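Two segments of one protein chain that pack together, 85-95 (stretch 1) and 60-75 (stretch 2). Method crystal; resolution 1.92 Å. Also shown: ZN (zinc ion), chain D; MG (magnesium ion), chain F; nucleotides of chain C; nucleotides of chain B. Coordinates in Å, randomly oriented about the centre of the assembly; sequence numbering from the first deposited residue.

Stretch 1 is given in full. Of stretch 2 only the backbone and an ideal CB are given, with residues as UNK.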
# COMPACT_ATOMS: atom_id res chain seq x y z
N HIS A 85 5.82 4.76 17.21
CA HIS A 85 6.10 5.86 16.28
C HIS A 85 7.38 5.61 15.49
O HIS A 85 8.45 5.45 16.09
CB HIS A 85 6.22 7.17 17.08
CG HIS A 85 6.59 8.37 16.27
ND1 HIS A 85 7.18 9.49 16.83
CD2 HIS A 85 6.46 8.64 14.95
CE1 HIS A 85 7.38 10.40 15.89
NE2 HIS A 85 6.97 9.89 14.73
N ILE A 86 7.26 5.57 14.16
CA ILE A 86 8.42 5.33 13.26
C ILE A 86 9.22 6.62 13.11
O ILE A 86 8.65 7.68 12.83
CB ILE A 86 7.94 4.84 11.88
CG1 ILE A 86 7.13 3.54 12.06
CG2 ILE A 86 9.13 4.68 10.89
CD1 ILE A 86 6.46 3.02 10.81
N GLN A 87 10.54 6.53 13.29
CA GLN A 87 11.39 7.71 13.41
C GLN A 87 12.60 7.64 12.49
O GLN A 87 13.46 8.53 12.50
CB GLN A 87 11.84 7.87 14.86
CG GLN A 87 10.68 8.07 15.83
CD GLN A 87 11.07 7.73 17.26
OE1 GLN A 87 11.99 8.32 17.82
NE2 GLN A 87 10.37 6.75 17.86
N CYS A 88 12.66 6.57 11.71
CA CYS A 88 13.71 6.44 10.72
C CYS A 88 13.22 5.82 9.42
O CYS A 88 12.13 5.21 9.35
CB CYS A 88 14.89 5.64 11.29
SG CYS A 88 14.52 3.92 11.54
N LEU A 89 14.02 6.00 8.38
CA LEU A 89 13.73 5.45 7.06
C LEU A 89 14.31 4.07 6.93
O LEU A 89 15.34 3.76 7.53
CB LEU A 89 14.29 6.36 5.97
CG LEU A 89 13.77 7.80 6.02
CD1 LEU A 89 14.30 8.55 4.85
CD2 LEU A 89 12.23 7.87 6.04
N GLY A 90 13.63 3.22 6.15
CA GLY A 90 14.04 1.83 6.03
C GLY A 90 14.67 1.52 4.69
O GLY A 90 15.05 2.42 3.94
N VAL A 91 14.76 0.24 4.39
CA VAL A 91 15.50 -0.22 3.22
C VAL A 91 14.61 -1.04 2.27
O VAL A 91 14.02 -2.03 2.69
CB VAL A 91 16.71 -1.10 3.65
CG1 VAL A 91 17.52 -1.52 2.43
CG2 VAL A 91 17.61 -0.35 4.65
N ASP A 92 14.51 -0.60 1.02
CA ASP A 92 13.78 -1.32 -0.02
C ASP A 92 14.76 -2.21 -0.80
O ASP A 92 15.81 -1.74 -1.25
CB ASP A 92 13.15 -0.35 -1.02
CG ASP A 92 12.57 -1.04 -2.23
OD1 ASP A 92 11.85 -2.04 -2.02
OD2 ASP A 92 12.82 -0.60 -3.39
N ARG A 93 14.41 -3.47 -0.94
CA ARG A 93 15.07 -4.36 -1.90
C ARG A 93 14.45 -4.04 -3.26
O ARG A 93 13.33 -4.48 -3.56
CB ARG A 93 14.84 -5.81 -1.49
CG ARG A 93 15.35 -6.13 -0.06
CD ARG A 93 14.89 -7.52 0.43
NE ARG A 93 13.44 -7.61 0.68
CZ ARG A 93 12.56 -8.16 -0.17
NH1 ARG A 93 12.98 -8.69 -1.32
NH2 ARG A 93 11.27 -8.20 0.12
N SER A 94 15.15 -3.19 -4.02
CA SER A 94 14.70 -2.68 -5.32
C SER A 94 13.99 -3.74 -6.14
O SER A 94 12.82 -3.60 -6.51
CB SER A 94 15.90 -2.22 -6.17
OG SER A 94 16.04 -0.82 -6.07
N ASP A 95 14.73 -4.79 -6.44
CA ASP A 95 14.19 -5.96 -7.09
C ASP A 95 13.71 -6.83 -5.94
O ASP A 95 14.52 -7.33 -5.14
CB ASP A 95 15.29 -6.65 -7.92
CG ASP A 95 14.78 -7.88 -8.65
OD1 ASP A 95 13.63 -8.28 -8.39
OD2 ASP A 95 15.53 -8.46 -9.46
N UNK A 60 20.79 13.50 6.37
CA UNK A 60 21.03 13.24 4.95
C UNK A 60 20.05 12.23 4.35
O UNK A 60 19.95 12.11 3.13
CB UNK A 60 22.46 12.74 4.75
N UNK A 61 19.31 11.52 5.20
CA UNK A 61 18.41 10.46 4.72
C UNK A 61 17.08 10.99 4.15
O UNK A 61 16.36 11.71 4.83
CB UNK A 61 18.11 9.49 5.87
N UNK A 62 16.78 10.60 2.91
CA UNK A 62 15.51 10.93 2.26
C UNK A 62 15.06 9.67 1.55
O UNK A 62 15.90 8.90 1.05
CB UNK A 62 15.64 12.11 1.29
N UNK A 63 13.76 9.46 1.48
CA UNK A 63 13.21 8.31 0.80
C UNK A 63 13.54 8.43 -0.68
O UNK A 63 13.35 9.48 -1.28
CB UNK A 63 11.70 8.20 1.03
N UNK A 64 14.05 7.35 -1.27
CA UNK A 64 14.47 7.34 -2.67
C UNK A 64 13.33 7.30 -3.68
O UNK A 64 13.58 7.38 -4.89
CB UNK A 64 15.38 6.14 -2.91
N UNK A 65 12.09 7.17 -3.20
CA UNK A 65 10.92 7.24 -4.07
C UNK A 65 10.18 8.56 -3.96
O UNK A 65 9.95 9.20 -4.98
CB UNK A 65 9.96 6.09 -3.75
N UNK A 66 9.79 8.96 -2.75
CA UNK A 66 8.99 10.19 -2.59
C UNK A 66 9.80 11.41 -2.17
O UNK A 66 9.28 12.52 -2.18
CB UNK A 66 7.89 9.95 -1.56
N UNK A 67 11.04 11.20 -1.74
CA UNK A 67 11.93 12.32 -1.40
C UNK A 67 11.71 12.84 0.01
O UNK A 67 12.39 13.76 0.44
CB UNK A 67 11.73 13.47 -2.40
N UNK A 68 10.79 12.26 0.77
CA UNK A 68 10.57 12.79 2.10
C UNK A 68 11.83 12.61 2.97
O UNK A 68 12.51 11.60 2.86
CB UNK A 68 9.36 12.11 2.75
N UNK A 69 12.13 13.61 3.81
CA UNK A 69 13.28 13.53 4.71
C UNK A 69 12.89 12.66 5.90
O UNK A 69 11.69 12.47 6.18
CB UNK A 69 13.73 14.92 5.17
N UNK A 70 13.89 12.13 6.58
CA UNK A 70 13.63 11.36 7.79
C UNK A 70 12.82 12.15 8.84
O UNK A 70 11.90 11.60 9.47
CB UNK A 70 14.96 10.90 8.40
N UNK A 71 13.15 13.43 9.02
CA UNK A 71 12.38 14.30 9.94
C UNK A 71 10.95 14.52 9.46
O UNK A 71 10.02 14.51 10.26
CB UNK A 71 13.08 15.65 10.10
N UNK A 72 10.79 14.70 8.14
CA UNK A 72 9.46 14.83 7.53
C UNK A 72 8.62 13.59 7.77
O UNK A 72 7.47 13.68 8.22
CB UNK A 72 9.58 15.09 6.03
N UNK A 73 9.20 12.43 7.52
CA UNK A 73 8.48 11.19 7.78
C UNK A 73 8.13 10.99 9.25
O UNK A 73 7.04 10.55 9.57
CB UNK A 73 9.31 10.00 7.29
N UNK A 74 9.07 11.31 10.14
CA UNK A 74 8.82 11.26 11.57
C UNK A 74 7.60 12.09 11.95
O UNK A 74 6.81 11.67 12.79
CB UNK A 74 10.05 11.75 12.34
N UNK A 75 7.43 13.24 11.30
CA UNK A 75 6.33 14.19 11.59
C UNK A 75 4.98 13.66 11.11
O UNK A 75 3.95 14.22 11.47
CB UNK A 75 6.61 15.54 10.93
ZN ZN D . 8.56 7.55 0.56
MG MG F . 10.66 -3.25 -0.37
P DA C 3 11.64 2.56 13.80
OP1 DA C 3 11.40 3.97 13.39
OP2 DA C 3 12.98 1.96 13.55
O5' DA C 3 11.34 2.37 15.34
C5' DA C 3 10.44 3.21 16.03
C4' DA C 3 10.22 2.69 17.45
O4' DA C 3 9.98 1.26 17.39
C3' DA C 3 11.38 2.82 18.43
O3' DA C 3 10.87 2.82 19.76
C2' DA C 3 12.18 1.54 18.20
C1' DA C 3 11.04 0.54 18.01
N9 DA C 3 11.38 -0.60 17.15
C8 DA C 3 12.22 -0.63 16.08
N7 DA C 3 12.30 -1.81 15.50
C5 DA C 3 11.45 -2.61 16.26
C6 DA C 3 11.06 -3.97 16.18
N6 DA C 3 11.51 -4.83 15.26
N1 DA C 3 10.16 -4.43 17.08
C2 DA C 3 9.69 -3.60 18.02
N3 DA C 3 9.97 -2.31 18.19
C4 DA C 3 10.87 -1.87 17.27
P DT B 10 7.87 -9.07 -0.10
OP1 DT B 10 8.69 -8.83 -1.31
OP2 DT B 10 8.18 -10.16 0.87
O5' DT B 10 7.83 -7.72 0.75
C5' DT B 10 7.70 -6.49 0.06
C4' DT B 10 7.44 -5.34 1.03
O4' DT B 10 6.24 -5.64 1.77
C3' DT B 10 8.47 -5.11 2.12
O3' DT B 10 9.63 -4.46 1.60
C2' DT B 10 7.66 -4.23 3.08
C1' DT B 10 6.26 -4.87 2.96
N1 DT B 10 5.94 -5.85 4.09
C2 DT B 10 5.13 -5.41 5.13
O2 DT B 10 4.67 -4.29 5.16
N3 DT B 10 4.89 -6.33 6.12
C4 DT B 10 5.39 -7.62 6.17
O4 DT B 10 5.11 -8.39 7.11
C5 DT B 10 6.23 -8.01 5.06
C7 DT B 10 6.84 -9.41 4.99
C6 DT B 10 6.47 -7.12 4.08

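Position 60 has nothing of stretch 1 near its CB, so almost any polar residue would serve; it is Gln60. At 61 the CA-to-CB bond points toward stretch 1, and the ideal CB lies 4.1 Å from Leu89 CD1. An aliphatic stem suits this spot, whatever its end; Arg61 supplies one, and its charged end is used at 70. Position 62 points away and leaves the choice open; His62 donates from ND1 to Gln60 O.

The ideal CB atoms of 63 and 66 lie 3.2 and 3.3 Å from ZN, a spacing that suits cysteine best; they are Cys63 and Cys66, with SG atoms 2.4 and 2.3 Å from ZN. Cys63 SG also accepts from the backbone N of 65 and of Cys66. Stretch 1 asks nothing of 64, where many residues would do; it is Gly64. Position 67 has a phi of 83°, which favours glycine, and Gly67 is found.

At 65 CA-to-CB points toward stretch 1, but no atom of it lies within 5.5 Å of the ideal CB. Beyond the gap stands the carboxylate of Asp92, so a long side chain ending in a donor fits: lysine, arginine or tyrosine. Tyr65 spans it, and its OH donates to Asp92 OD2 at 2.6 Å, while Asp92 OD1 binds the magnesium ion.

At 68 CA-to-CB points sideways with no stretch 1 atom nearby, so the choice is wide; Ile68 accepts through its backbone O from Cys63 N. Position 69 precedes a helix, where serine, threonine, aspartate or asparagine commonly caps; Ser69 OG accepts from the backbone N of 72.

At 70 the CB is 4.1 Å from Leu89 CG, and the backbone N of Leu89 offers a proton. An acceptor of glutamate or glutamine length suits. Glu70 OE2 accepts from Leu89 N at 3.0 Å and from Arg61 NE at 2.7 Å, the latter a salt bridge.

Position 71 points away and 72 is out of reach, so many helix-compatible residues would do: Ala71 and Gly72. Position 73 points toward stretch 1, its CB 3.8 Å from Leu89 CD2. A large apolar side chain is called for; Phe73 sets its ring edge, at CE2, 3.6 Å from Ile86 CG2.

Position 74 lies beside His85, Ile86 and Gln87, room for a small or beta-branched residue. Thr74 puts CG2 3.4 Å from His85 CE1, while OG1 donates to Glu70 O; its backbone O accepts from His85 NE2 at 2.6 Å. Position 75 points away, so many polar residues would do; Ser75 OG donates to Gly72 O.

Stretch 2 60-75: QRHCGYCGISEAGFTS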
# COMPACT_ATOMS: atom_id res chain seq x y z
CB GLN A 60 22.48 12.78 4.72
CG GLN A 60 23.53 13.73 5.28
CD GLN A 60 23.21 15.17 4.98
OE1 GLN A 60 22.95 15.98 5.89
NE2 GLN A 60 23.20 15.51 3.68
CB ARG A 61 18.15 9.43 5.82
CG ARG A 61 19.36 8.51 6.09
CD ARG A 61 18.96 7.30 6.90
NE ARG A 61 18.65 7.60 8.31
CZ ARG A 61 19.54 7.68 9.29
NH1 ARG A 61 20.85 7.53 9.04
NH2 ARG A 61 19.14 7.93 10.54
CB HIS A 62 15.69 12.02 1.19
CG HIS A 62 16.06 13.37 1.74
ND1 HIS A 62 17.35 13.71 2.07
CD2 HIS A 62 15.30 14.46 2.00
CE1 HIS A 62 17.38 14.95 2.52
NE2 HIS A 62 16.15 15.43 2.49
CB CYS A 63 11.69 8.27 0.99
SG CYS A 63 10.83 7.03 -0.05
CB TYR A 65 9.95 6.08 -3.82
CG TYR A 65 10.58 4.76 -4.16
CD1 TYR A 65 10.87 3.82 -3.17
CD2 TYR A 65 10.96 4.49 -5.49
CE1 TYR A 65 11.47 2.60 -3.51
CE2 TYR A 65 11.58 3.30 -5.83
CZ TYR A 65 11.83 2.36 -4.84
OH TYR A 65 12.43 1.19 -5.17
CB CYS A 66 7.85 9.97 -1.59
SG CYS A 66 8.38 9.79 0.14
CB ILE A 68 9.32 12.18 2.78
CG1 ILE A 68 8.88 13.06 3.96
CG2 ILE A 68 9.60 10.71 3.23
CD1 ILE A 68 7.50 12.75 4.45
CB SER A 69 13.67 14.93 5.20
OG SER A 69 12.65 15.44 6.06
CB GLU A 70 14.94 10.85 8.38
CG GLU A 70 14.74 9.96 9.56
CD GLU A 70 15.90 9.05 9.79
OE1 GLU A 70 16.67 9.31 10.73
OE2 GLU A 70 16.05 8.08 9.02
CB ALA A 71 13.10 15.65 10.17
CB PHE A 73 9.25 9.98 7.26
CG PHE A 73 8.44 8.73 7.23
CD1 PHE A 73 7.45 8.56 6.26
CD2 PHE A 73 8.63 7.73 8.18
CE1 PHE A 73 6.67 7.40 6.22
CE2 PHE A 73 7.84 6.53 8.13
CZ PHE A 73 6.86 6.40 7.15
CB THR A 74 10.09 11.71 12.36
OG1 THR A 74 11.18 10.88 11.98
CG2 THR A 74 9.89 11.62 13.89
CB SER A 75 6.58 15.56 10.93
OG SER A 75 6.24 15.52 9.54
O HOH W 1 6.39 8.53 11.42
O HOH W 2 11.32 -5.00 -1.72
O HOH W 3 8.55 -2.97 -1.42
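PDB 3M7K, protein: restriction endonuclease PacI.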